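Local structure of recombination protein recR (Deinococcus radiodurans, 1VDD) at the interface of chains A and B and the interface of chains A and C. The protein acts in homologous recombinational DNA repair as a ring-shaped, zinc- and DNA-binding protein, and may work together with RecF and RecO. Residues are numbered along the deposited sequence; one frame, centred on the assembly and turned at random. Chains: chain A/B/C, Recombination protein recR.

Contact 1: the interface of chains A and B. Residues chain A 18, 20, 28; chain B 17-18, 20, 27-28.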
loop_
_atom_site.group_PDB
_atom_site.type_symbol
_atom_site.label_atom_id
_atom_site.label_comp_id
_atom_site.label_asym_id
_atom_site.label_seq_id
_atom_site.Cartn_x
_atom_site.Cartn_y
_atom_site.Cartn_z
ATOM N N PRO A 18 17.206 9.433 -0.431
ATOM C CA PRO A 18 16.315 8.437 0.163
ATOM C C PRO A 18 14.854 8.691 -0.202
ATOM O O PRO A 18 14.420 9.841 -0.307
ATOM C CB PRO A 18 16.581 8.590 1.660
ATOM C CG PRO A 18 16.967 10.016 1.790
ATOM C CD PRO A 18 17.892 10.202 0.618
ATOM N N ILE A 20 13.435 8.020 -3.064
ATOM C CA ILE A 20 13.325 8.514 -4.436
ATOM C C ILE A 20 14.054 7.608 -5.430
ATOM O O ILE A 20 15.270 7.716 -5.633
ATOM C CB ILE A 20 13.848 9.997 -4.530
ATOM C CG1 ILE A 20 12.815 10.934 -3.888
ATOM C CG2 ILE A 20 14.109 10.410 -5.982
ATOM C CD1 ILE A 20 13.219 12.395 -3.822
ATOM N N LEU A 28 11.107 13.696 -11.397
ATOM C CA LEU A 28 11.573 14.929 -10.773
ATOM C C LEU A 28 12.420 15.831 -11.672
ATOM O O LEU A 28 12.331 17.054 -11.590
ATOM C CB LEU A 28 12.356 14.601 -9.499
ATOM C CG LEU A 28 12.177 15.623 -8.375
ATOM C CD1 LEU A 28 11.424 14.981 -7.223
ATOM C CD2 LEU A 28 13.522 16.123 -7.917
ATOM N N LEU B 17 9.135 20.732 -4.724
ATOM C CA LEU B 17 9.249 19.534 -5.548
ATOM C C LEU B 17 8.087 18.570 -5.272
ATOM O O LEU B 17 7.664 18.415 -4.130
ATOM C CB LEU B 17 10.562 18.824 -5.236
ATOM C CG LEU B 17 11.862 19.623 -5.317
ATOM C CD1 LEU B 17 13.020 18.750 -4.837
ATOM C CD2 LEU B 17 12.095 20.093 -6.742
ATOM N N PRO B 18 7.548 17.925 -6.322
ATOM C CA PRO B 18 6.439 16.973 -6.213
ATOM C C PRO B 18 6.895 15.641 -5.638
ATOM O O PRO B 18 8.080 15.298 -5.705
ATOM C CB PRO B 18 5.967 16.839 -7.651
ATOM C CG PRO B 18 7.246 16.952 -8.411
ATOM C CD PRO B 18 7.885 18.148 -7.739
ATOM N N ILE B 20 6.975 15.114 -2.738
ATOM C CA ILE B 20 7.635 15.531 -1.511
ATOM C C ILE B 20 6.841 16.606 -0.794
ATOM O O ILE B 20 6.502 17.636 -1.379
ATOM C CB ILE B 20 9.042 16.086 -1.787
ATOM C CG1 ILE B 20 9.951 14.960 -2.288
ATOM C CG2 ILE B 20 9.599 16.733 -0.525
ATOM C CD1 ILE B 20 11.381 15.389 -2.605
ATOM N N ARG B 27 13.170 15.419 6.438
ATOM C CA ARG B 27 13.908 14.159 6.394
ATOM C C ARG B 27 15.075 14.304 5.416
ATOM O O ARG B 27 16.208 13.959 5.731
ATOM C CB ARG B 27 12.996 13.013 5.929
ATOM C CG ARG B 27 13.740 11.681 5.679
ATOM C CD ARG B 27 13.003 10.737 4.691
ATOM N NE ARG B 27 12.853 11.306 3.344
ATOM C CZ ARG B 27 12.289 10.675 2.315
ATOM N NH1 ARG B 27 11.820 9.444 2.470
ATOM N NH2 ARG B 27 12.179 11.277 1.137
ATOM N N LEU B 28 14.777 14.823 4.230
ATOM C CA LEU B 28 15.776 15.020 3.192
ATOM C C LEU B 28 16.912 15.888 3.683
ATOM O O LEU B 28 18.072 15.498 3.608
ATOM C CB LEU B 28 15.136 15.672 1.969
ATOM C CG LEU B 28 14.093 14.833 1.227
ATOM C CD1 LEU B 28 13.417 15.668 0.155
ATOM C CD2 LEU B 28 14.769 13.617 0.617
#
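This is a two-fold symmetric homodimer interface between the helix-hairpin-helix regions of two subunits, one of the joints that close the RecR ring. Where the two loops face each other, A:Ile20 touches B:Ile20 methyl to methyl, CD1 to CD1 at 3.7 Å, with the side chains crossing at about a right angle. In both copies CG1 is anti to the carbonyl carbon (chi1 -74° in A:Ile20), so that the longer branch carries CD1 forward from the LPGIG loop, just ahead of helix 22-32 in chain A or 22-33 in chain B. Isoleucine suits this place because its slim ethyl arm can meet its own symmetry mate without burying a polar group.

Beside this pair, A:Leu28 reaches from its helix over the opposing loop with both branches. Its CD1 methyl rests 3.7 Å from the backbone carbonyl O of B:Pro18, and its CD2 lies 4.1 Å from CD1 of B:Leu17, the two leucines again at roughly a right angle. The related leucine in the other chain does similar work by another route: CD2 of B:Leu28 comes within 3.9 Å of the carbonyl O of A:Pro18. The leucines adopt different torsions, so the symmetry is only approximate in its side chains. Proline stiffens the loop and presents a carbonyl to the partner, while leucine supplies a forked apolar end.

B:Arg27 adds a polar group beside the leucines. Its chain leaves the backbone extended and then bends at chi3 (62°), turning the guanidinium group back toward A:Pro18. The carbonyl oxygen stands over one face of that flat group, where a positive charge would probably attract it, although no N-H is aimed at it. The carbonyl O of A:Pro18 is 3.0 Å from the terminal nitrogen NH2 of B:Arg27 and 3.5 Å from its central carbon CZ.

Contact 2: the interface of chains A and C. Residues chain A 140, 143, 168-169; chain C 171-172, 178, 189.
A:Ile168 meets C:Leu178 tip to tip because CG1 of the isoleucine sits between its own backbone N and carbonyl carbon (chi1 56°), which sends CD1 toward chain C, while CG of C:Leu178 lies anti to the carbonyl carbon. The methyls A:Ile168 CD1 and C:Leu178 CD2 come within 3.7 Å. That same CD1 also lies 4.0 Å from CG2 of C:Val172, so one isoleucine arm spans two residues of the partner. The other fork of C:Leu178 faces A:Ala140, its CD1 3.9 Å from CB; a small alanine lets the leucine come down close to the backbone there.

C:Val172 uses both of its methyls: CG1, anti to the backbone N (chi1 175°), touches the methyl CG2 of A:Thr143 at 3.5 Å, the side chains meeting at a slant. Threonine thus offers its apolar branch to the contact, and valine, branched at CB, can serve A:Thr143 and A:Ile168 at once.

Backbone bonds fix the register. The amide N of A:Ala169, just past strand 164-167, donates to the carbonyl O of C:Ala189 at 3.1 Å, nearly straight at the hydrogen (176°) but tilted out of the carbonyl plane. This acceptor lies near the C-terminal end of helix 183-191, whose dipole probably strengthens its negative character. In return the amide N of C:Val172 gives a 2.7 Å bond to the carbonyl O of A:Ala169, approaching almost in line with C=O. A:Ala169 therefore both gives and receives, and its short side chain probably lets the partner helix come near, while C:Gly171, with no side chain, lets its backbone pass close to the carbonyl O of A:Ala169.

By combining these bonds with apolar contacts, the site fastens the C-terminal part of chain C to the toprim region of chain A, joining these subunits within the ring.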
loop_
_atom_site.group_PDB
_atom_site.type_symbol
_atom_site.label_atom_id
_atom_site.label_comp_id
_atom_site.label_asym_id
_atom_site.label_seq_id
_atom_site.Cartn_x
_atom_site.Cartn_y
_atom_site.Cartn_z
ATOM N N ALA A 140 15.061 8.806 25.393
ATOM C CA ALA A 140 14.094 8.768 24.314
ATOM C C ALA A 140 14.640 8.158 23.041
ATOM O O ALA A 140 14.345 8.637 21.946
ATOM C CB ALA A 140 13.574 10.157 24.039
ATOM N N THR A 143 12.797 2.100 19.925
ATOM C CA THR A 143 12.268 0.973 20.679
ATOM C C THR A 143 12.618 -0.321 19.975
ATOM O O THR A 143 12.076 -1.387 20.272
ATOM C CB THR A 143 10.752 1.090 20.821
ATOM O OG1 THR A 143 10.172 1.205 19.518
ATOM C CG2 THR A 143 10.411 2.323 21.623
ATOM N N ILE A 168 11.091 6.699 28.048
ATOM C CA ILE A 168 9.755 7.057 27.592
ATOM C C ILE A 168 8.881 5.811 27.658
ATOM O O ILE A 168 9.380 4.692 27.612
ATOM C CB ILE A 168 9.773 7.661 26.159
ATOM C CG1 ILE A 168 10.443 6.705 25.171
ATOM C CG2 ILE A 168 10.525 8.966 26.164
ATOM C CD1 ILE A 168 10.510 7.266 23.770
ATOM N N ALA A 169 7.572 6.003 27.755
ATOM C CA ALA A 169 6.645 4.889 27.897
ATOM C C ALA A 169 6.383 3.989 26.692
ATOM O O ALA A 169 5.895 4.433 25.657
ATOM C CB ALA A 169 5.308 5.411 28.451
ATOM N N GLY C 171 1.595 5.034 24.865
ATOM C CA GLY C 171 3.019 5.188 24.606
ATOM C C GLY C 171 3.545 4.767 23.246
ATOM O O GLY C 171 2.796 4.539 22.296
ATOM N N VAL C 172 4.863 4.659 23.161
ATOM C CA VAL C 172 5.511 4.277 21.921
ATOM C C VAL C 172 5.440 2.773 21.749
ATOM O O VAL C 172 5.707 2.032 22.683
ATOM C CB VAL C 172 6.998 4.715 21.914
ATOM C CG1 VAL C 172 7.677 4.195 20.651
ATOM C CG2 VAL C 172 7.094 6.242 21.984
ATOM N N LEU C 178 11.195 7.418 17.078
ATOM C CA LEU C 178 10.406 8.620 17.293
ATOM C C LEU C 178 10.117 9.430 16.024
ATOM O O LEU C 178 9.063 10.078 15.914
ATOM C CB LEU C 178 11.087 9.514 18.329
ATOM C CG LEU C 178 11.382 8.936 19.717
ATOM C CD1 LEU C 178 11.531 10.118 20.670
ATOM C CD2 LEU C 178 10.271 7.998 20.201
ATOM N N ALA C 189 3.989 9.801 25.622
ATOM C CA ALA C 189 5.094 8.894 25.871
ATOM C C ALA C 189 6.022 9.558 26.874
ATOM O O ALA C 189 6.474 8.914 27.817
ATOM C CB ALA C 189 5.835 8.610 24.587
#

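Chain A takes part in both contacts but shares no residue between them: contact 1 uses its N-terminal helix-hairpin-helix loop and helix 22-32, contact 2 the loops that follow strands 136-139 and 164-167 of the toprim region. The centres of their C-alpha atoms are about 28 Å apart. Because each interface is two-fold symmetric and every subunit carries both surfaces, alternating the two kinds of joint can close four copies into a ring. Their characters differ, contact 1 being chiefly apolar and contact 2 also pinned by backbone hydrogen bonds; the structure alone does not show whether either joint opens.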